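Local coordinates for protein glycosyl transferase family 9 (Veillonella parvula, PDB 3TOV) that probably transfers a sugar, perhaps a heptose, from a nucleotide-activated donor to an acceptor, at residues Trp201-Phe206 and Gln233-Gln238; Phe190-Ala195 and Thr220-Gly225; Val209-Gly214 and Gln238-Pro243. All coordinates share one frame; numbering follows the deposited sequence.

Contact 1 of 3, residues Trp201-Phe206 and Gln233-Gln238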
ATOM      1  N   TRP A 201      -6.267  14.560 -10.510  1.00 54.39           N
ATOM      2  CA  TRP A 201      -6.928  15.822 -10.236  1.00 50.13           C
ATOM      3  C   TRP A 201      -6.304  16.866 -11.133  1.00 53.89           C
ATOM      4  O   TRP A 201      -5.090  16.871 -11.338  1.00 60.90           O
ATOM      5  CB  TRP A 201      -6.700  16.228  -8.798  1.00 45.26           C
ATOM      6  CG  TRP A 201      -7.807  16.996  -8.211  1.00 48.92           C
ATOM      7  CD1 TRP A 201      -9.122  16.945  -8.560  1.00 48.15           C
ATOM      8  CD2 TRP A 201      -7.706  17.942  -7.146  1.00 50.47           C
ATOM      9  NE1 TRP A 201      -9.852  17.795  -7.766  1.00 46.28           N
ATOM     10  CE2 TRP A 201      -9.003  18.417  -6.889  1.00 49.31           C
ATOM     11  CE3 TRP A 201      -6.643  18.424  -6.375  1.00 44.71           C
ATOM     12  CZ2 TRP A 201      -9.264  19.355  -5.898  1.00 50.57           C
ATOM     13  CZ3 TRP A 201      -6.905  19.358  -5.396  1.00 42.38           C
ATOM     14  CH2 TRP A 201      -8.200  19.816  -5.167  1.00 45.94           C
ATOM     15  N   PRO A 202      -7.129  17.758 -11.675  1.00 52.59           N
ATOM     16  CA  PRO A 202      -6.589  18.873 -12.437  1.00 52.61           C
ATOM     17  C   PRO A 202      -5.341  19.443 -11.761  1.00 58.51           C
ATOM     18  O   PRO A 202      -5.318  19.611 -10.535  1.00 60.33           O
ATOM     19  CB  PRO A 202      -7.745  19.865 -12.417  1.00 47.50           C
ATOM     20  CG  PRO A 202      -8.932  18.981 -12.516  1.00 49.80           C
ATOM     21  CD  PRO A 202      -8.600  17.797 -11.633  1.00 55.95           C
ATOM     22  N   ALA A 203      -4.311  19.717 -12.565  1.00 53.71           N
ATOM     23  CA  ALA A 203      -3.013  20.109 -12.041  1.00 51.17           C
ATOM     24  C   ALA A 203      -3.113  21.391 -11.227  1.00 48.34           C
ATOM     25  O   ALA A 203      -2.519  21.503 -10.149  1.00 46.07           O
ATOM     26  CB  ALA A 203      -2.013  20.263 -13.177  1.00 57.23           C
ATOM     27  N   GLU A 204      -3.885  22.344 -11.741  1.00 48.83           N
ATOM     28  CA  GLU A 204      -4.009  23.658 -11.122  1.00 49.27           C
ATOM     29  C   GLU A 204      -4.704  23.605  -9.771  1.00 51.47           C
ATOM     30  O   GLU A 204      -4.427  24.436  -8.913  1.00 50.50           O
ATOM     31  CB  GLU A 204      -4.743  24.622 -12.043  1.00 52.82           C
ATOM     32  CG  GLU A 204      -6.210  24.739 -11.761  1.00 65.28           C
ATOM     33  CD  GLU A 204      -7.028  24.872 -13.034  1.00 82.20           C
ATOM     34  OE1 GLU A 204      -7.264  26.025 -13.485  1.00 85.51           O
ATOM     35  OE2 GLU A 204      -7.431  23.814 -13.580  1.00 84.65           O
ATOM     36  N   ARG A 205      -5.600  22.637  -9.577  1.00 49.02           N
ATOM     37  CA  ARG A 205      -6.256  22.488  -8.282  1.00 48.54           C
ATOM     38  C   ARG A 205      -5.253  22.102  -7.208  1.00 44.15           C
ATOM     39  O   ARG A 205      -5.285  22.638  -6.099  1.00 42.97           O
ATOM     40  CB  ARG A 205      -7.387  21.459  -8.333  1.00 52.04           C
ATOM     41  CG  ARG A 205      -8.425  21.773  -9.368  1.00 54.25           C
ATOM     42  CD  ARG A 205      -9.720  21.014  -9.145  1.00 47.46           C
ATOM     43  NE  ARG A 205     -10.637  21.286 -10.248  1.00 48.48           N
ATOM     44  CZ  ARG A 205     -11.836  20.740 -10.393  1.00 48.28           C
ATOM     45  NH1 ARG A 205     -12.292  19.880  -9.499  1.00 50.80           N
ATOM     46  NH2 ARG A 205     -12.573  21.056 -11.441  1.00 47.10           N
ATOM     47  N   PHE A 206      -4.366  21.166  -7.531  1.00 37.58           N
ATOM     48  CA  PHE A 206      -3.347  20.780  -6.574  1.00 37.09           C
ATOM     49  C   PHE A 206      -2.504  21.998  -6.279  1.00 43.94           C
ATOM     50  O   PHE A 206      -2.175  22.285  -5.130  1.00 44.19           O
ATOM     51  CB  PHE A 206      -2.458  19.686  -7.140  1.00 37.54           C
ATOM     52  CG  PHE A 206      -2.951  18.318  -6.866  1.00 37.88           C
ATOM     53  CD1 PHE A 206      -3.118  17.883  -5.563  1.00 36.71           C
ATOM     54  CD2 PHE A 206      -3.245  17.453  -7.908  1.00 45.84           C
ATOM     55  CE1 PHE A 206      -3.585  16.597  -5.293  1.00 40.34           C
ATOM     56  CE2 PHE A 206      -3.709  16.169  -7.652  1.00 47.42           C
ATOM     57  CZ  PHE A 206      -3.879  15.743  -6.338  1.00 43.97           C
ATOM     58  N   GLN A 233       5.416  18.524 -12.564  1.00 60.66           N
ATOM     59  CA  GLN A 233       5.916  19.771 -13.117  1.00 59.04           C
ATOM     60  C   GLN A 233       4.795  20.793 -13.289  1.00 50.61           C
ATOM     61  O   GLN A 233       4.915  21.921 -12.833  1.00 48.71           O
ATOM     62  CB  GLN A 233       6.648  19.537 -14.441  1.00 67.34           C
ATOM     63  CG  GLN A 233       6.682  20.755 -15.365  1.00 77.31           C
ATOM     64  CD  GLN A 233       5.543  20.742 -16.388  1.00 85.87           C
ATOM     65  OE1 GLN A 233       5.221  19.692 -16.961  1.00 88.35           O
ATOM     66  NE2 GLN A 233       4.928  21.907 -16.619  1.00 83.65           N
ATOM     67  N   PRO A 234       3.689  20.402 -13.932  1.00 46.79           N
ATOM     68  CA  PRO A 234       2.722  21.454 -14.235  1.00 53.78           C
ATOM     69  C   PRO A 234       2.057  22.012 -12.965  1.00 61.12           C
ATOM     70  O   PRO A 234       1.531  23.133 -12.972  1.00 68.58           O
ATOM     71  CB  PRO A 234       1.706  20.749 -15.146  1.00 48.37           C
ATOM     72  CG  PRO A 234       2.336  19.457 -15.530  1.00 46.91           C
ATOM     73  CD  PRO A 234       3.222  19.089 -14.391  1.00 44.31           C
ATOM     74  N   VAL A 235       2.087  21.249 -11.879  1.00 46.45           N
ATOM     75  CA  VAL A 235       1.654  21.802 -10.615  1.00 42.59           C
ATOM     76  C   VAL A 235       2.691  22.811 -10.143  1.00 46.76           C
ATOM     77  O   VAL A 235       2.446  24.018 -10.145  1.00 46.76           O
ATOM     78  CB  VAL A 235       1.460  20.713  -9.561  1.00 43.91           C
ATOM     79  CG1 VAL A 235       0.939  21.313  -8.247  1.00 35.67           C
ATOM     80  CG2 VAL A 235       0.515  19.651 -10.096  1.00 49.42           C
ATOM     81  N   VAL A 236       3.863  22.306  -9.770  1.00 51.23           N
ATOM     82  CA  VAL A 236       4.917  23.123  -9.174  1.00 57.26           C
ATOM     83  C   VAL A 236       5.297  24.345 -10.005  1.00 61.89           C
ATOM     84  O   VAL A 236       5.866  25.304  -9.486  1.00 63.39           O
ATOM     85  CB  VAL A 236       6.179  22.285  -8.900  1.00 57.34           C
ATOM     86  CG1 VAL A 236       5.941  21.351  -7.731  1.00 50.46           C
ATOM     87  CG2 VAL A 236       6.582  21.508 -10.146  1.00 58.40           C
ATOM     88  N   GLU A 237       4.982  24.291 -11.295  1.00 65.99           N
ATOM     89  CA  GLU A 237       5.246  25.382 -12.223  1.00 71.86           C
ATOM     90  C   GLU A 237       4.449  26.630 -11.864  1.00 76.03           C
ATOM     91  O   GLU A 237       4.965  27.744 -11.942  1.00 71.61           O
ATOM     92  CB  GLU A 237       4.899  24.939 -13.646  1.00 75.58           C
ATOM     93  CG  GLU A 237       5.073  26.004 -14.712  1.00 86.62           C
ATOM     94  CD  GLU A 237       4.799  25.471 -16.117  1.00101.57           C
ATOM     95  OE1 GLU A 237       4.775  26.283 -17.076  1.00106.88           O
ATOM     96  OE2 GLU A 237       4.612  24.240 -16.265  1.00105.42           O
ATOM     97  N   GLN A 238       3.194  26.433 -11.454  1.00 81.21           N
ATOM     98  CA  GLN A 238       2.260  27.543 -11.224  1.00 75.79           C
ATOM     99  C   GLN A 238       1.977  27.840  -9.753  1.00 71.32           C
ATOM    100  O   GLN A 238       1.024  28.538  -9.432  1.00 74.49           O
ATOM    101  CB  GLN A 238       0.943  27.291 -11.953  1.00 70.84           C
ATOM    102  CG  GLN A 238       0.249  26.002 -11.557  1.00 70.06           C
ATOM    103  CD  GLN A 238      -1.015  25.772 -12.356  1.00 74.46           C
ATOM    104  OE1 GLN A 238      -1.870  26.659 -12.459  1.00 75.30           O
ATOM    105  NE2 GLN A 238      -1.136  24.583 -12.946  1.00 73.68           N
TER
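Val235 is the side chain on which the first turn of helix 203-216 rests against the end of helix 229-237. Its two methyls divide the work. Val235 CG2, anti to its own carbonyl carbon, reaches the backbone of the neighbouring helix, 3.6 Å from Ala203 O and 4.0 Å from Ala203 CB. CG1, anti to the backbone N (chi1 -177°), meets Phe206 one turn further on, where Phe206 CB lies 3.9 Å from Val235 CG1. Beyond CB the phenyl group of Phe206 turns off to other neighbours: its ring takes Trp201 CE3 over the centre of one face and packs on Ile192. Val235 and Phe206 are buried, and the side-chain contacts here are apolar, though the closest approach is to a backbone carbonyl oxygen; the small Ala203 lets the backbones approach to 5.2 Å between Ala203 CA and Val235 CA. The two helices follow successive strands of the parallel sheet in the C-terminal Rossmann-like half of a GT-B fold, and they pack here beside one another next to that sheet. Toward solvent the contact loosens. Ala203 CB only grazes the ring of Pro234, and the exposed Gln238 lays its amide alongside CA and CB of Glu204, NE2 3.5 Å from Glu204 CA and OE1 3.5 Å from Glu204 CB. No hydrogen bond joins the two segments; instead Gln238 NE2 turns back to Pro234 O of its own segment at 3.0 Å, lying above that carbonyl's plane, which ties the amide down.

Contact 2 of 3, residues Phe190-Ala195 and Thr220-Gly225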
ATOM      1  N   PHE A 190       1.856  15.674  -0.811  1.00 49.25           N
ATOM      2  CA  PHE A 190       0.987  15.301  -1.915  1.00 47.42           C
ATOM      3  C   PHE A 190       1.590  14.174  -2.731  1.00 54.62           C
ATOM      4  O   PHE A 190       2.755  14.220  -3.118  1.00 58.48           O
ATOM      5  CB  PHE A 190       0.802  16.482  -2.857  1.00 46.83           C
ATOM      6  CG  PHE A 190       0.263  17.698  -2.196  1.00 50.96           C
ATOM      7  CD1 PHE A 190      -1.061  18.067  -2.375  1.00 49.78           C
ATOM      8  CD2 PHE A 190       1.074  18.477  -1.385  1.00 50.27           C
ATOM      9  CE1 PHE A 190      -1.560  19.191  -1.763  1.00 46.93           C
ATOM     10  CE2 PHE A 190       0.573  19.608  -0.765  1.00 44.61           C
ATOM     11  CZ  PHE A 190      -0.740  19.966  -0.958  1.00 42.21           C
ATOM     12  N   ASN A 191       0.775  13.170  -3.005  1.00 54.29           N
ATOM     13  CA  ASN A 191       1.109  12.144  -3.965  1.00 50.58           C
ATOM     14  C   ASN A 191      -0.007  12.175  -4.995  1.00 46.87           C
ATOM     15  O   ASN A 191      -1.063  11.589  -4.796  1.00 46.74           O
ATOM     16  CB  ASN A 191       1.227  10.776  -3.274  1.00 55.46           C
ATOM     17  CG  ASN A 191       1.123   9.602  -4.243  1.00 65.35           C
ATOM     18  OD1 ASN A 191       1.779   9.567  -5.294  1.00 74.37           O
ATOM     19  ND2 ASN A 191       0.292   8.629  -3.887  1.00 61.82           N
ATOM     20  N   ILE A 192       0.225  12.907  -6.077  1.00 47.45           N
ATOM     21  CA  ILE A 192      -0.704  12.983  -7.197  1.00 45.97           C
ATOM     22  C   ILE A 192      -0.271  11.987  -8.275  1.00 56.57           C
ATOM     23  O   ILE A 192       0.788  11.347  -8.168  1.00 67.89           O
ATOM     24  CB  ILE A 192      -0.681  14.402  -7.797  1.00 45.80           C
ATOM     25  CG1 ILE A 192       0.237  14.470  -9.026  1.00 43.46           C
ATOM     26  CG2 ILE A 192      -0.188  15.410  -6.765  1.00 45.50           C
ATOM     27  CD1 ILE A 192       0.893  15.844  -9.262  1.00 35.71           C
ATOM     28  N   GLY A 193      -1.075  11.848  -9.320  1.00 50.95           N
ATOM     29  CA  GLY A 193      -0.616  11.122 -10.489  1.00 53.94           C
ATOM     30  C   GLY A 193      -0.694   9.608 -10.453  1.00 52.10           C
ATOM     31  O   GLY A 193      -0.320   8.955  -9.470  1.00 50.64           O
ATOM     32  N   SER A 194      -1.173   9.060 -11.566  1.00 49.74           N
ATOM     33  CA  SER A 194      -1.466   7.648 -11.699  1.00 59.79           C
ATOM     34  C   SER A 194      -1.378   7.326 -13.176  1.00 62.18           C
ATOM     35  O   SER A 194      -1.511   8.217 -14.011  1.00 60.35           O
ATOM     36  CB  SER A 194      -2.885   7.350 -11.175  1.00 66.15           C
ATOM     37  OG  SER A 194      -3.313   6.025 -11.460  1.00 66.60           O
ATOM     38  N   ALA A 195      -1.140   6.060 -13.506  1.00 65.72           N
ATOM     39  CA  ALA A 195      -1.164   5.640 -14.897  1.00 69.88           C
ATOM     40  C   ALA A 195      -2.562   5.867 -15.486  1.00 75.73           C
ATOM     41  O   ALA A 195      -2.728   6.037 -16.693  1.00 73.15           O
ATOM     42  CB  ALA A 195      -0.761   4.187 -15.011  1.00 69.27           C
ATOM     43  N   THR A 220       5.191  21.924   2.178  1.00 60.90           N
ATOM     44  CA  THR A 220       4.526  21.016   1.251  1.00 59.91           C
ATOM     45  C   THR A 220       5.508  20.207   0.396  1.00 63.58           C
ATOM     46  O   THR A 220       6.338  20.781  -0.299  1.00 77.23           O
ATOM     47  CB  THR A 220       3.582  21.809   0.318  1.00 64.35           C
ATOM     48  OG1 THR A 220       4.350  22.606  -0.591  1.00 68.60           O
ATOM     49  CG2 THR A 220       2.676  22.731   1.129  1.00 63.53           C
ATOM     50  N   VAL A 221       5.411  18.881   0.448  1.00 59.18           N
ATOM     51  CA  VAL A 221       6.254  17.999  -0.364  1.00 57.44           C
ATOM     52  C   VAL A 221       5.464  17.387  -1.498  1.00 51.57           C
ATOM     53  O   VAL A 221       4.249  17.281  -1.422  1.00 51.58           O
ATOM     54  CB  VAL A 221       6.774  16.791   0.429  1.00 64.34           C
ATOM     55  CG1 VAL A 221       8.273  16.603   0.214  1.00 64.45           C
ATOM     56  CG2 VAL A 221       6.434  16.922   1.891  1.00 66.84           C
ATOM     57  N   PHE A 222       6.167  16.962  -2.541  1.00 51.37           N
ATOM     58  CA  PHE A 222       5.547  16.217  -3.630  1.00 52.07           C
ATOM     59  C   PHE A 222       6.314  14.916  -3.877  1.00 56.52           C
ATOM     60  O   PHE A 222       7.539  14.911  -3.993  1.00 58.99           O
ATOM     61  CB  PHE A 222       5.450  17.075  -4.896  1.00 48.49           C
ATOM     62  CG  PHE A 222       4.417  18.166  -4.804  1.00 51.06           C
ATOM     63  CD1 PHE A 222       3.211  18.061  -5.480  1.00 62.15           C
ATOM     64  CD2 PHE A 222       4.635  19.286  -4.017  1.00 48.57           C
ATOM     65  CE1 PHE A 222       2.243  19.070  -5.390  1.00 62.54           C
ATOM     66  CE2 PHE A 222       3.679  20.285  -3.917  1.00 50.14           C
ATOM     67  CZ  PHE A 222       2.482  20.177  -4.610  1.00 55.36           C
ATOM     68  N   PHE A 223       5.586  13.812  -3.927  1.00 53.12           N
ATOM     69  CA  PHE A 223       6.207  12.510  -4.047  1.00 56.98           C
ATOM     70  C   PHE A 223       6.075  11.983  -5.467  1.00 61.18           C
ATOM     71  O   PHE A 223       5.747  12.736  -6.373  1.00 65.01           O
ATOM     72  CB  PHE A 223       5.606  11.552  -3.024  1.00 55.57           C
ATOM     73  CG  PHE A 223       5.810  11.991  -1.596  1.00 61.92           C
ATOM     74  CD1 PHE A 223       7.017  11.777  -0.956  1.00 66.20           C
ATOM     75  CD2 PHE A 223       4.794  12.613  -0.892  1.00 70.54           C
ATOM     76  CE1 PHE A 223       7.209  12.172   0.363  1.00 70.56           C
ATOM     77  CE2 PHE A 223       4.980  13.010   0.429  1.00 73.31           C
ATOM     78  CZ  PHE A 223       6.189  12.786   1.055  1.00 71.39           C
ATOM     79  N   GLY A 224       6.350  10.699  -5.665  1.00 61.41           N
ATOM     80  CA  GLY A 224       6.301  10.113  -6.994  1.00 59.39           C
ATOM     81  C   GLY A 224       7.597   9.472  -7.464  1.00 59.00           C
ATOM     82  O   GLY A 224       8.655   9.576  -6.826  1.00 59.52           O
ATOM     83  N   GLY A 225       7.503   8.780  -8.592  1.00 58.20           N
ATOM     84  CA  GLY A 225       8.672   8.233  -9.247  1.00 58.35           C
ATOM     85  C   GLY A 225       8.994   9.008 -10.514  1.00 59.95           C
ATOM     86  O   GLY A 225       8.385  10.038 -10.808  1.00 51.51           O
TER
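Strands 187-191 and 219-222 run parallel, and Phe190 is gripped through both of its backbone polar atoms. Its N donates to Val221 O at 2.9 Å, from above the plane of that carbonyl, and its O accepts from Phe223 N at 3.0 Å, nearly along the C=O axis. Between these bonds Phe222 CA-H also leans on Phe190 O. The Phe190 side chain leaves on the same face of the sheet as Phe222, with CG anti to the carbonyl carbon in both residues (chi1 -57° and -72°), so the two lie side by side and point the same way. At the root, Phe190 CB sits over the face of the Phe222 ring, 4.2 Å from its centroid, in a CH-pi contact. CG comes next, close to Phe222 CE1. CD2 is then held from two directions: Val221 O meets it in the ring plane, at the edge, at 3.4 Å, while Phe222 CZ lies over the face. On the other branch of the ring, Phe190 CD1 packs against Phe206 CD1 of helix 203-216, 3.8 Å away. CE2 carries on to the CB of Thr220, 3.9 Å away, and at the tip CZ leaves strand 219-222 for Ala210 of helix 203-216. The rings form an offset stack with centroids 4.8 Å apart and planes inclined by 10°. On the other side of the sheet, Asn191 directs ND2 to Ser270 OG. With helix 203-216 linking the two strands and packing on Phe190, this is a beta-alpha-beta unit of the Rossmann-like C-terminal domain of a GT-B glycosyltransferase.

Contact 3 of 3, residues Val209-Gly214 and Gln238-Pro243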
ATOM      1  N   VAL A 209      -4.333  24.381  -3.964  1.00 36.57           N
ATOM      2  CA  VAL A 209      -4.383  23.771  -2.641  1.00 35.98           C
ATOM      3  C   VAL A 209      -3.063  23.881  -1.877  1.00 41.39           C
ATOM      4  O   VAL A 209      -3.013  24.414  -0.770  1.00 44.30           O
ATOM      5  CB  VAL A 209      -4.806  22.288  -2.724  1.00 35.21           C
ATOM      6  CG1 VAL A 209      -4.570  21.586  -1.384  1.00 22.39           C
ATOM      7  CG2 VAL A 209      -6.268  22.172  -3.178  1.00 35.99           C
ATOM      8  N   ALA A 210      -1.994  23.362  -2.469  1.00 49.03           N
ATOM      9  CA  ALA A 210      -0.667  23.434  -1.861  1.00 47.48           C
ATOM     10  C   ALA A 210      -0.297  24.874  -1.473  1.00 50.01           C
ATOM     11  O   ALA A 210       0.142  25.122  -0.346  1.00 45.52           O
ATOM     12  CB  ALA A 210       0.363  22.847  -2.800  1.00 43.10           C
ATOM     13  N   ASP A 211      -0.487  25.803  -2.418  1.00 53.38           N
ATOM     14  CA  ASP A 211      -0.321  27.244  -2.213  1.00 56.50           C
ATOM     15  C   ASP A 211      -1.142  27.763  -1.036  1.00 58.83           C
ATOM     16  O   ASP A 211      -0.632  28.542  -0.221  1.00 56.16           O
ATOM     17  CB  ASP A 211      -0.750  28.005  -3.470  1.00 66.34           C
ATOM     18  CG  ASP A 211       0.411  28.337  -4.390  1.00 73.57           C
ATOM     19  OD1 ASP A 211       1.575  28.319  -3.928  1.00 73.26           O
ATOM     20  OD2 ASP A 211       0.143  28.631  -5.578  1.00 77.45           O
ATOM     21  N   TYR A 212      -2.417  27.352  -0.974  1.00 58.19           N
ATOM     22  CA  TYR A 212      -3.280  27.640   0.175  1.00 54.96           C
ATOM     23  C   TYR A 212      -2.547  27.431   1.500  1.00 53.77           C
ATOM     24  O   TYR A 212      -2.422  28.360   2.296  1.00 63.11           O
ATOM     25  CB  TYR A 212      -4.546  26.775   0.174  1.00 55.58           C
ATOM     26  CG  TYR A 212      -5.414  27.055   1.380  1.00 56.04           C
ATOM     27  CD1 TYR A 212      -6.275  28.142   1.384  1.00 57.71           C
ATOM     28  CD2 TYR A 212      -5.337  26.265   2.529  1.00 50.70           C
ATOM     29  CE1 TYR A 212      -7.055  28.434   2.481  1.00 61.38           C
ATOM     30  CE2 TYR A 212      -6.108  26.551   3.636  1.00 53.11           C
ATOM     31  CZ  TYR A 212      -6.973  27.642   3.607  1.00 61.46           C
ATOM     32  OH  TYR A 212      -7.763  27.970   4.690  1.00 61.31           O
ATOM     33  N   PHE A 213      -2.062  26.214   1.732  1.00 40.64           N
ATOM     34  CA  PHE A 213      -1.348  25.909   2.970  1.00 44.65           C
ATOM     35  C   PHE A 213      -0.021  26.645   3.111  1.00 50.59           C
ATOM     36  O   PHE A 213       0.221  27.320   4.111  1.00 47.97           O
ATOM     37  CB  PHE A 213      -1.167  24.399   3.140  1.00 42.26           C
ATOM     38  CG  PHE A 213      -2.443  23.688   3.449  1.00 42.61           C
ATOM     39  CD1 PHE A 213      -2.977  23.725   4.727  1.00 43.85           C
ATOM     40  CD2 PHE A 213      -3.135  23.025   2.457  1.00 45.63           C
ATOM     41  CE1 PHE A 213      -4.170  23.088   5.019  1.00 50.08           C
ATOM     42  CE2 PHE A 213      -4.337  22.385   2.739  1.00 53.61           C
ATOM     43  CZ  PHE A 213      -4.855  22.411   4.025  1.00 51.23           C
ATOM     44  N   GLY A 214       0.835  26.516   2.107  1.00 56.62           N
ATOM     45  CA  GLY A 214       2.100  27.221   2.105  1.00 54.55           C
ATOM     46  C   GLY A 214       1.921  28.693   2.420  1.00 46.51           C
ATOM     47  O   GLY A 214       2.732  29.284   3.140  1.00 37.24           O
ATOM     48  N   GLN A 238       3.194  26.433 -11.454  1.00 81.21           N
ATOM     49  CA  GLN A 238       2.260  27.543 -11.224  1.00 75.79           C
ATOM     50  C   GLN A 238       1.977  27.840  -9.753  1.00 71.32           C
ATOM     51  O   GLN A 238       1.024  28.538  -9.432  1.00 74.49           O
ATOM     52  CB  GLN A 238       0.943  27.291 -11.953  1.00 70.84           C
ATOM     53  CG  GLN A 238       0.249  26.002 -11.557  1.00 70.06           C
ATOM     54  CD  GLN A 238      -1.015  25.772 -12.356  1.00 74.46           C
ATOM     55  OE1 GLN A 238      -1.870  26.659 -12.459  1.00 75.30           O
ATOM     56  NE2 GLN A 238      -1.136  24.583 -12.946  1.00 73.68           N
HETATM   57  N   MSE A 239       2.802  27.315  -8.861  1.00 64.73           N
HETATM   58  CA  MSE A 239       2.682  27.666  -7.460  1.00 59.80           C
HETATM   59  C   MSE A 239       3.487  28.926  -7.122  1.00 65.20           C
HETATM   60  O   MSE A 239       4.633  29.085  -7.549  1.00 68.51           O
HETATM   61  CB  MSE A 239       3.134  26.506  -6.592  1.00 52.37           C
HETATM   62  CG  MSE A 239       2.282  25.270  -6.727  1.00 49.21           C
HETATM   63 SE   MSE A 239       3.033  23.846  -5.638  0.73 63.05          SE
HETATM   64  CE  MSE A 239       3.411  24.870  -4.014  1.00 31.93           C
ATOM     65  N   GLU A 240       2.877  29.819  -6.350  1.00 61.86           N
ATOM     66  CA  GLU A 240       3.541  31.032  -5.903  1.00 60.66           C
ATOM     67  C   GLU A 240       4.336  30.802  -4.617  1.00 51.47           C
ATOM     68  O   GLU A 240       5.019  31.709  -4.141  1.00 53.00           O
ATOM     69  CB  GLU A 240       2.517  32.149  -5.689  1.00 69.83           C
ATOM     70  CG  GLU A 240       1.456  32.255  -6.775  1.00 82.66           C
ATOM     71  CD  GLU A 240       0.206  32.996  -6.298  1.00 96.02           C
ATOM     72  OE1 GLU A 240       0.360  34.021  -5.592  1.00 99.17           O
ATOM     73  OE2 GLU A 240      -0.925  32.546  -6.616  1.00 97.22           O
ATOM     74  N   THR A 241       4.232  29.600  -4.052  1.00 43.76           N
ATOM     75  CA  THR A 241       5.006  29.232  -2.859  1.00 49.95           C
ATOM     76  C   THR A 241       5.997  28.132  -3.209  1.00 60.82           C
ATOM     77  O   THR A 241       5.889  27.517  -4.271  1.00 69.60           O
ATOM     78  CB  THR A 241       4.115  28.756  -1.669  1.00 44.26           C
ATOM     79  OG1 THR A 241       3.437  27.526  -2.009  1.00 42.86           O
ATOM     80  CG2 THR A 241       3.109  29.845  -1.261  1.00 34.08           C
ATOM     81  N   LYS A 242       6.957  27.875  -2.323  1.00 58.70           N
ATOM     82  CA  LYS A 242       8.029  26.940  -2.643  1.00 58.45           C
ATOM     83  C   LYS A 242       7.719  25.577  -2.085  1.00 60.49           C
ATOM     84  O   LYS A 242       7.753  25.371  -0.869  1.00 67.12           O
ATOM     85  CB  LYS A 242       9.388  27.444  -2.128  1.00 68.05           C
ATOM     86  CG  LYS A 242      10.598  26.611  -2.549  1.00 76.90           C
ATOM     87  CD  LYS A 242      11.388  26.114  -1.323  1.00 87.76           C
ATOM     88  CE  LYS A 242      12.579  25.239  -1.722  1.00 95.07           C
ATOM     89  NZ  LYS A 242      13.158  24.484  -0.569  1.00 97.23           N
ATOM     90  N   PRO A 243       7.396  24.639  -2.983  1.00 59.97           N
ATOM     91  CA  PRO A 243       7.195  23.228  -2.639  1.00 59.19           C
ATOM     92  C   PRO A 243       8.535  22.514  -2.468  1.00 62.74           C
ATOM     93  O   PRO A 243       9.569  23.013  -2.924  1.00 60.98           O
ATOM     94  CB  PRO A 243       6.467  22.679  -3.869  1.00 53.68           C
ATOM     95  CG  PRO A 243       6.935  23.539  -4.988  1.00 54.05           C
ATOM     96  CD  PRO A 243       7.140  24.909  -4.408  1.00 53.80           C
TER
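The irregular loop 238-243 passes along helix 203-216 and comes nearest at Asp211 and Thr241, whose CA atoms are 5.7 Å apart. The buried carboxylate of Asp211 does the holding. Its OD1 takes two bonds, from Thr241 OG1 at 2.8 Å on the anti lone pair and from Thr241 N at 3.0 Å on the syn one, while OD2 uses its syn lone pair for Glu240 N at 3.1 Å. Thr241 OG1 stands in the crowded position between backbone N and carbonyl carbon (chi1 65°), which sets it beside its own N on the same oxygen. By these bonds the helix of the beta-alpha-beta unit pins the connection between helix 229-237 and the edge strand 244-245 of the Rossmann-like domain. An alanine in place of Asp211 would probably loosen this loop, since both backbone N-H groups and the threonine hydroxyl would lose their shared acceptor. Glu240 OE2 lies 4.2 Å from Asp211 OD2, which may raise the pKa of Glu240, while for Asp211 the three donors probably offset the effect. Selenomethionine Met239, bent at chi3, brings CE to Ala210 CB at 3.9 Å. Thr241 CG2 packs on the backbone, 4.0 Å from Gly214 C.

All three contacts belong to one C-terminal Rossmann-like domain, and their segments interleave along the chain. Contact 2 is its core: every touching residue is buried, and strand hydrogen bonds combine with aromatic stacking. Contacts 1 and 3 lie further out and are only partly buried. They share helix 203-216 and Gln238, yet differ in chemistry: contact 1 joins helix to helix mainly by apolar side chains, with a glutamine amide at its outer edge and without a crossing hydrogen bond, whereas contact 3 fastens a loop to the helix through one carboxylate. Phe206 and Val235 carry contact 1 inward onto Phe190, Ile192 and Phe222, while Ala210 and Pro243 carry contact 3 onto Phe190, Thr220 and Phe222.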